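Local coordinates for putative uncharacterized protein (Coprinopsis cinerea, PDB 3W9A) that probably hydrolyses beta-glucan polysaccharides, as the catalytic jelly-roll domain of a fungal glycoside hydrolase family 131 protein, at residues A[112-117]-A[213-218]. Sequence-based numbering, arbitrary orientation.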
loop_
_atom_site.group_PDB
_atom_site.type_symbol
_atom_site.label_atom_id
_atom_site.label_comp_id
_atom_site.label_asym_id
_atom_site.label_seq_id
_atom_site.Cartn_x
_atom_site.Cartn_y
_atom_site.Cartn_z
ATOM N N LEU A 112 -12.265 -11.481 -8.686
ATOM C CA LEU A 112 -10.887 -11.877 -8.975
ATOM C C LEU A 112 -9.961 -11.583 -7.808
ATOM O O LEU A 112 -10.143 -10.587 -7.104
ATOM C CB LEU A 112 -10.372 -11.108 -10.191
ATOM C CG LEU A 112 -11.037 -11.426 -11.527
ATOM C CD1 LEU A 112 -10.430 -10.555 -12.604
ATOM C CD2 LEU A 112 -10.879 -12.888 -11.882
ATOM N N GLU A 113 -8.956 -12.442 -7.615
ATOM C CA GLU A 113 -8.042 -12.289 -6.482
ATOM C C GLU A 113 -7.047 -11.156 -6.720
ATOM O O GLU A 113 -6.460 -11.078 -7.803
ATOM C CB GLU A 113 -7.265 -13.582 -6.220
ATOM C CG GLU A 113 -6.305 -13.444 -5.039
ATOM C CD GLU A 113 -5.617 -14.735 -4.667
ATOM O OE1 GLU A 113 -6.058 -15.814 -5.108
ATOM O OE2 GLU A 113 -4.611 -14.659 -3.940
ATOM N N HIS A 114 -6.864 -10.312 -5.692
ATOM C CA HIS A 114 -5.883 -9.219 -5.660
ATOM C C HIS A 114 -5.051 -9.340 -4.418
ATOM O O HIS A 114 -5.568 -9.707 -3.367
ATOM C CB HIS A 114 -6.546 -7.847 -5.551
ATOM C CG HIS A 114 -7.549 -7.579 -6.607
ATOM N ND1 HIS A 114 -8.771 -8.202 -6.627
ATOM C CD2 HIS A 114 -7.523 -6.748 -7.673
ATOM C CE1 HIS A 114 -9.458 -7.772 -7.670
ATOM N NE2 HIS A 114 -8.722 -6.892 -8.322
ATOM N N GLN A 115 -3.779 -8.992 -4.532
ATOM C CA GLN A 115 -2.898 -8.857 -3.378
ATOM C C GLN A 115 -2.364 -7.438 -3.399
ATOM O O GLN A 115 -1.863 -6.959 -4.429
ATOM C CB GLN A 115 -1.754 -9.861 -3.454
ATOM C CG GLN A 115 -2.183 -11.308 -3.265
ATOM C CD GLN A 115 -1.387 -12.284 -4.100
ATOM O OE1 GLN A 115 -0.211 -12.067 -4.375
ATOM N NE2 GLN A 115 -2.031 -13.370 -4.529
ATOM N N VAL A 116 -2.503 -6.751 -2.278
ATOM C CA VAL A 116 -2.218 -5.335 -2.224
ATOM C C VAL A 116 -1.438 -5.013 -0.976
ATOM O O VAL A 116 -1.712 -5.569 0.082
ATOM C CB VAL A 116 -3.515 -4.534 -2.224
ATOM C CG1 VAL A 116 -3.221 -3.070 -2.435
ATOM C CG2 VAL A 116 -4.469 -5.051 -3.317
HETATM N N MSE A 117 -0.468 -4.113 -1.102
HETATM C CA MSE A 117 0.338 -3.673 0.039
HETATM C C MSE A 117 0.960 -4.873 0.732
HETATM O O MSE A 117 0.809 -5.075 1.924
HETATM C CB MSE A 117 -0.520 -2.802 0.971
HETATM C CG MSE A 117 -1.272 -1.637 0.301
HETATM SE SE MSE A 117 -0.093 -0.356 -0.668
HETATM C CE MSE A 117 1.230 -0.117 0.781
ATOM N N GLU A 213 -8.228 -1.384 -13.569
ATOM C CA GLU A 213 -8.549 -1.068 -12.184
ATOM C C GLU A 213 -7.733 0.128 -11.695
ATOM O O GLU A 213 -6.548 0.239 -12.014
ATOM C CB GLU A 213 -8.197 -2.236 -11.271
ATOM C CG GLU A 213 -8.902 -3.537 -11.582
ATOM C CD GLU A 213 -8.744 -4.561 -10.468
ATOM O OE1 GLU A 213 -7.895 -4.347 -9.574
ATOM O OE2 GLU A 213 -9.466 -5.588 -10.489
ATOM N N ASP A 214 -8.367 1.013 -10.922
ATOM C CA ASP A 214 -7.664 2.076 -10.202
ATOM C C ASP A 214 -7.740 1.787 -8.714
ATOM O O ASP A 214 -8.800 1.442 -8.182
ATOM C CB ASP A 214 -8.279 3.450 -10.473
ATOM C CG ASP A 214 -8.229 3.850 -11.944
ATOM O OD1 ASP A 214 -7.277 3.503 -12.650
ATOM O OD2 ASP A 214 -9.161 4.532 -12.380
ATOM N N TRP A 215 -6.601 1.922 -8.051
ATOM C CA TRP A 215 -6.518 1.920 -6.603
ATOM C C TRP A 215 -5.860 3.242 -6.237
ATOM O O TRP A 215 -4.998 3.730 -6.979
ATOM C CB TRP A 215 -5.640 0.755 -6.132
ATOM C CG TRP A 215 -6.196 -0.615 -6.433
ATOM C CD1 TRP A 215 -6.304 -1.217 -7.658
ATOM C CD2 TRP A 215 -6.676 -1.558 -5.477
ATOM N NE1 TRP A 215 -6.867 -2.452 -7.519
ATOM C CE2 TRP A 215 -7.100 -2.691 -6.188
ATOM C CE3 TRP A 215 -6.816 -1.537 -4.091
ATOM C CZ2 TRP A 215 -7.616 -3.810 -5.561
ATOM C CZ3 TRP A 215 -7.373 -2.646 -3.466
ATOM C CH2 TRP A 215 -7.755 -3.765 -4.200
ATOM N N TYR A 216 -6.276 3.844 -5.130
ATOM C CA TYR A 216 -5.666 5.083 -4.672
ATOM C C TYR A 216 -4.937 4.860 -3.361
ATOM O O TYR A 216 -5.429 4.168 -2.461
ATOM C CB TYR A 216 -6.708 6.186 -4.536
ATOM C CG TYR A 216 -7.482 6.485 -5.815
ATOM C CD1 TYR A 216 -7.265 7.658 -6.529
ATOM C CD2 TYR A 216 -8.445 5.596 -6.300
ATOM C CE1 TYR A 216 -7.986 7.954 -7.674
ATOM C CE2 TYR A 216 -9.150 5.875 -7.458
ATOM C CZ TYR A 216 -8.920 7.051 -8.133
ATOM O OH TYR A 216 -9.623 7.325 -9.279
ATOM N N VAL A 217 -3.750 5.440 -3.260
ATOM C CA VAL A 217 -2.869 5.210 -2.107
ATOM C C VAL A 217 -2.348 6.552 -1.631
ATOM O O VAL A 217 -1.913 7.361 -2.450
ATOM C CB VAL A 217 -1.658 4.335 -2.493
ATOM C CG1 VAL A 217 -0.686 4.189 -1.325
ATOM C CG2 VAL A 217 -2.109 2.984 -3.003
ATOM N N SER A 218 -2.392 6.809 -0.327
ATOM C CA SER A 218 -1.765 8.017 0.211
ATOM C C SER A 218 -1.266 7.824 1.634
ATOM O O SER A 218 -1.595 6.842 2.292
ATOM C CB SER A 218 -2.745 9.181 0.162
ATOM O OG SER A 218 -3.832 8.925 1.014
#
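His-114 and Val-116 meet Glu-213 and Trp-215 in a buried face-to-face contact between the two sheets of a beta jelly roll. The short strand axes lie 11.4 Å apart and run nearly parallel, at 19°, so side chains alone bridge the gap. His-114 NE2 donates to Glu-213 OE2 over 2.6 Å, almost straight, and meets the syn lone pair of that oxygen. Imidazole and carboxylate meet head-on across the gap, their planes only 23° apart. The other oxygen, Glu-213 OE1, accepts a hydrogen bond from Trp-215 NE1 at 3.0 Å, on its anti side and tilted out of the carboxylate plane. The carboxylate is thus gripped at both oxygens, which should fix its rotation. Glu-213 CG stands anti to the carbonyl carbon (chi1 -59°) and the chain is extended beyond it, which carries the carboxylate across to the histidine. The indole edge also reaches the imidazole, with Trp-215 CZ2 3.6 Å from His-114 CD2; the two ring planes are oblique. Val-116 CG2 sits over one face of the indole, 3.9 Å from the centroid of the six-membered ring, in a CH-pi contact. Outside the pair, Arg-205 forms a salt bridge with Glu-213 OE2, which also accepts the backbone N of Asp-109, and His-114 ND1 is hydrogen-bonded to Tyr-128 O. Strand 114-119 lies between strands 124-128 and 203-205 of its sheet, while strand 213-224 pairs with 61-66 and 93-101 in the other; Ile-100 of strand 93-101 touches both Val-116 and Trp-215.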